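Local coordinates for DNA-binding protein HU (Thermus thermophilus HB8, PDB 5EKA) that wraps and condenses DNA as a homodimeric histone-like protein, stabilising the duplex against denaturation under extreme conditions, at the interface of chains A and B. Coordinates in Å, arbitrary orientation; residue numbers count along the deposited sequence, not the author numbering. Chains: chain A/B, DNA-binding protein HU.

Contact 1: the interface of chains A and B. Residues chain A 52, 55, 84, 86; chain B 37, 55, 82, 84.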
# COMPACT_ATOMS: atom_id res chain seq x y z
N PHE A 52 8.30 4.31 1.83
CA PHE A 52 7.50 3.48 0.92
C PHE A 52 6.72 4.37 -0.07
O PHE A 52 7.05 4.43 -1.25
CB PHE A 52 6.60 2.52 1.70
CG PHE A 52 5.79 1.60 0.83
CD1 PHE A 52 6.38 0.51 0.22
CD2 PHE A 52 4.44 1.84 0.60
CE1 PHE A 52 5.65 -0.35 -0.59
CE2 PHE A 52 3.69 0.98 -0.19
CZ PHE A 52 4.30 -0.12 -0.80
N PHE A 55 -0.39 7.48 0.14
CA PHE A 55 -1.72 7.42 -0.45
C PHE A 55 -2.48 8.72 -0.19
O PHE A 55 -2.38 9.33 0.88
CB PHE A 55 -2.52 6.26 0.13
CG PHE A 55 -1.93 4.91 -0.10
CD1 PHE A 55 -2.25 4.18 -1.23
CD2 PHE A 55 -1.05 4.33 0.84
CE1 PHE A 55 -1.77 2.90 -1.43
CE2 PHE A 55 -0.57 3.05 0.62
CZ PHE A 55 -0.90 2.37 -0.52
N PHE A 84 -1.67 6.60 -5.26
CA PHE A 84 -0.42 6.33 -4.52
C PHE A 84 0.73 7.01 -5.21
O PHE A 84 0.85 6.96 -6.43
CB PHE A 84 -0.20 4.84 -4.50
CG PHE A 84 1.09 4.42 -3.89
CD1 PHE A 84 1.28 4.47 -2.52
CD2 PHE A 84 2.07 3.88 -4.70
CE1 PHE A 84 2.46 4.02 -1.97
CE2 PHE A 84 3.26 3.42 -4.16
CZ PHE A 84 3.47 3.52 -2.80
N PRO A 86 4.66 6.88 -5.13
CA PRO A 86 5.75 6.12 -4.55
C PRO A 86 6.88 7.02 -4.10
O PRO A 86 7.14 8.04 -4.73
CB PRO A 86 6.24 5.24 -5.71
CG PRO A 86 5.79 5.90 -6.91
CD PRO A 86 4.51 6.62 -6.56
N VAL B 37 6.83 -6.15 0.16
CA VAL B 37 6.17 -5.57 -1.02
C VAL B 37 7.28 -5.02 -1.91
O VAL B 37 7.28 -5.30 -3.09
CB VAL B 37 5.08 -4.55 -0.66
CG1 VAL B 37 4.56 -3.80 -1.91
CG2 VAL B 37 3.95 -5.28 0.09
N PHE B 55 -0.24 -3.43 -6.65
CA PHE B 55 0.99 -2.75 -7.05
C PHE B 55 1.66 -3.50 -8.20
O PHE B 55 1.65 -4.74 -8.27
CB PHE B 55 1.96 -2.68 -5.87
CG PHE B 55 1.46 -1.92 -4.69
CD1 PHE B 55 1.68 -0.57 -4.57
CD2 PHE B 55 0.78 -2.59 -3.64
CE1 PHE B 55 1.29 0.14 -3.45
CE2 PHE B 55 0.39 -1.87 -2.53
CZ PHE B 55 0.61 -0.51 -2.46
N PRO B 82 7.22 2.10 -10.07
CA PRO B 82 6.15 1.42 -9.36
C PRO B 82 4.84 2.17 -9.49
O PRO B 82 4.84 3.39 -9.48
CB PRO B 82 6.65 1.44 -7.90
CG PRO B 82 7.66 2.55 -7.79
CD PRO B 82 8.04 2.97 -9.19
N PHE B 84 0.34 1.89 -8.39
CA PHE B 84 -0.77 1.24 -7.65
C PHE B 84 -2.06 1.45 -8.40
O PHE B 84 -2.35 2.56 -8.86
CB PHE B 84 -0.86 1.87 -6.29
CG PHE B 84 -2.01 1.41 -5.47
CD1 PHE B 84 -2.01 0.14 -4.89
CD2 PHE B 84 -3.04 2.28 -5.20
CE1 PHE B 84 -3.06 -0.25 -4.09
CE2 PHE B 84 -4.10 1.89 -4.39
CZ PHE B 84 -4.12 0.62 -3.86
O HOH W 1 -2.44 5.33 -7.85
O HOH W 2 0.84 4.84 -8.48
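A:Phe84 and B:Phe84 meet at the two-fold axis of the HU homodimer, in the phenylalanine core typical of this bacterial histone-like family. Both lie on strand 79-86, and their beta-carbons approach at CB to CB 3.5 Å while the side chains cross at about a right angle. Along A:Phe84, CB therefore faces its own twin and also B:Phe84 CD2; CG still touches B:Phe84 CB; CD2 lies between that carbon and B:Phe55 CE1; and CE2 and CZ run on to B:Phe55 CE1. With CG anti to the backbone N (chi1 175°), the ring turns one face to B:Phe55, whose CE1 sits over its centre, 3.9 Å above the plane. The planes stand at 83°, an edge-to-face pair, and the opposite face is covered near its rim by the backbone N of A:Pro86. The symmetry mate of this pair joins A:Phe55 to B:Phe84. A:Phe55 and B:Phe55 come tip to tip, CZ to CZ at 3.8 Å, each with the CD1 of its own chain's Phe84 over one ring face. A:Phe52 closes the flank: its CE1 lies 3.8 Å from B:Val37 CG1, on helix 23-42, and its CZ and CE2 reach the tip of B:Phe55. An alanine in place of A:Phe52 would probably open a gap between B:Val37 and B:Phe55 and leave the B:Phe55 tip less firmly packed. Beyond the phenylalanines, A:Pro86 CB meets B:Pro82 CG at 3.7 Å. Water carries the polar link: water 1 lies 3.0 Å from A:Phe84 N and also contacts B:Phe84 O, while water 2 joins B:Phe84 N to A:Phe84 O.

Contact 2: the interface of chains A and B. Residues chain A 38, 41-42, 81-82; chain B 86, 90-91, 94.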
# COMPACT_ATOMS: atom_id res chain seq x y z
N GLU A 38 -7.89 2.37 4.34
CA GLU A 38 -9.17 2.73 3.75
C GLU A 38 -9.96 3.81 4.50
O GLU A 38 -10.48 4.72 3.87
CB GLU A 38 -10.05 1.47 3.60
CG GLU A 38 -11.33 1.63 2.84
CD GLU A 38 -11.97 0.28 2.57
OE1 GLU A 38 -12.64 -0.25 3.47
OE2 GLU A 38 -11.78 -0.23 1.45
N LEU A 41 -8.31 7.25 4.13
CA LEU A 41 -8.58 7.81 2.81
C LEU A 41 -10.04 8.27 2.63
O LEU A 41 -10.31 9.33 2.05
CB LEU A 41 -8.17 6.83 1.72
CG LEU A 41 -6.65 6.60 1.61
CD1 LEU A 41 -6.38 5.44 0.68
CD2 LEU A 41 -5.90 7.85 1.18
N ALA A 42 -10.96 7.51 3.21
CA ALA A 42 -12.39 7.88 3.17
C ALA A 42 -12.65 9.22 3.89
O ALA A 42 -13.53 9.98 3.50
CB ALA A 42 -13.24 6.76 3.74
N TYR A 81 -10.76 10.23 -6.21
CA TYR A 81 -10.26 8.88 -6.37
C TYR A 81 -8.98 8.67 -5.58
O TYR A 81 -8.27 9.63 -5.26
CB TYR A 81 -10.04 8.57 -7.84
CG TYR A 81 -9.00 9.44 -8.51
CD1 TYR A 81 -7.69 9.00 -8.64
CD2 TYR A 81 -9.30 10.71 -8.97
CE1 TYR A 81 -6.73 9.79 -9.24
CE2 TYR A 81 -8.32 11.51 -9.57
CZ TYR A 81 -7.05 11.04 -9.68
OH TYR A 81 -6.06 11.82 -10.28
N PRO A 82 -8.71 7.41 -5.21
CA PRO A 82 -7.50 7.17 -4.44
C PRO A 82 -6.29 7.06 -5.35
O PRO A 82 -6.40 6.51 -6.44
CB PRO A 82 -7.79 5.81 -3.76
CG PRO A 82 -8.87 5.14 -4.56
CD PRO A 82 -9.47 6.17 -5.49
N PRO B 86 -5.91 1.10 -7.69
CA PRO B 86 -6.85 0.82 -6.61
C PRO B 86 -7.98 -0.08 -7.05
O PRO B 86 -8.41 0.01 -8.20
CB PRO B 86 -7.41 2.20 -6.26
CG PRO B 86 -7.20 3.02 -7.43
CD PRO B 86 -5.95 2.50 -8.10
N LEU B 90 -12.10 0.07 -2.74
CA LEU B 90 -11.41 1.27 -2.27
C LEU B 90 -11.89 2.49 -3.06
O LEU B 90 -12.18 3.53 -2.48
CB LEU B 90 -9.91 1.07 -2.39
CG LEU B 90 -9.10 2.28 -1.90
CD1 LEU B 90 -9.37 2.61 -0.44
CD2 LEU B 90 -7.62 2.11 -2.18
N LYS B 91 -12.05 2.34 -4.38
CA LYS B 91 -12.53 3.45 -5.21
C LYS B 91 -13.92 3.88 -4.72
O LYS B 91 -14.21 5.05 -4.63
CB LYS B 91 -12.56 3.05 -6.68
CG LYS B 91 -11.16 3.01 -7.30
CD LYS B 91 -11.25 2.82 -8.78
CE LYS B 91 -11.55 1.39 -9.16
NZ LYS B 91 -11.57 1.23 -10.64
N VAL B 94 -13.99 5.91 -1.37
CA VAL B 94 -13.39 7.26 -1.40
C VAL B 94 -14.26 8.28 -2.14
O VAL B 94 -14.06 9.48 -2.01
CB VAL B 94 -11.98 7.19 -2.00
CG1 VAL B 94 -11.41 8.55 -2.39
CG2 VAL B 94 -11.08 6.51 -0.99
O HOH W 3 -12.41 10.47 0.53
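This is an apolar subunit interface of the HU homodimer, in which the C-terminal helix 88-94 of chain B packs between helix 23-42 and strand 79-86 of chain A and so ties the end of one subunit to the body of the other. A:Pro82 is the central piece, with 81 Å² of its surface hidden by chain B. Its ring is touched at successive carbons: CB by B:Leu90 CD2, CG by B:Pro86 CB at 3.7 Å and by B:Leu90 CG, and CD by B:Lys91 CG at 4.0 Å. The two proline rings meet at a slant, whereas the lysine side chain crosses A:Pro82 at about a right angle and contributes its aliphatic part.

B:Leu90 has CG anti to the backbone N (chi1 -179°), which points the branch at A:Pro82, and its two methyls divide between partners: CD2 takes the proline, while CD1 meets A:Glu38 CG at 3.9 Å. The leucine and glutamate side chains run past each other in opposite directions; the contact is made by the CG methylene, with the carboxylate oxygen OE2 alongside B:Leu90 CA and CD1. B:Val94, at the end of its helix, also splits its branches. B:Val94 CG2 packs on A:Leu41 CB at 4.0 Å. B:Val94 CG1, anti to the backbone N (chi1 166°), lies 4.0 Å from A:Tyr81 C, a carbonyl carbon.

No direct polar pair joins the chains in this patch, but water 3 lies among three backbone carbonyl oxygens, 2.8 Å from A:Leu41 O, with A:Ala42 O and B:Val94 O farther off at 3.2 Å, and probably shares its hydrogens among them. It thereby relates the C-terminal ends of the two helices. Through these contacts the patch fixes the C-terminal helix of one subunit on the other, and so is likely to contribute to keeping together the homodimer that wraps DNA.

Contact 1 and contact 2 have C-alpha centres about 14 Å apart and form neighbouring parts of one two-fold interface. Strand 79-86 and helix 23-42 serve both. Twin proline pairs join them directly, with the chains exchanged: A:Pro86 with B:Pro82 in contact 1, A:Pro82 with B:Pro86 in contact 2. Contact 1 spans the symmetry axis, whereas contact 2 has a twin on the other side, so the aromatic centre is flanked by two copies of the helix packing. This continuous, reciprocal arrangement suggests that the packing of each subunit's strand and C-terminal helix depends on its partner.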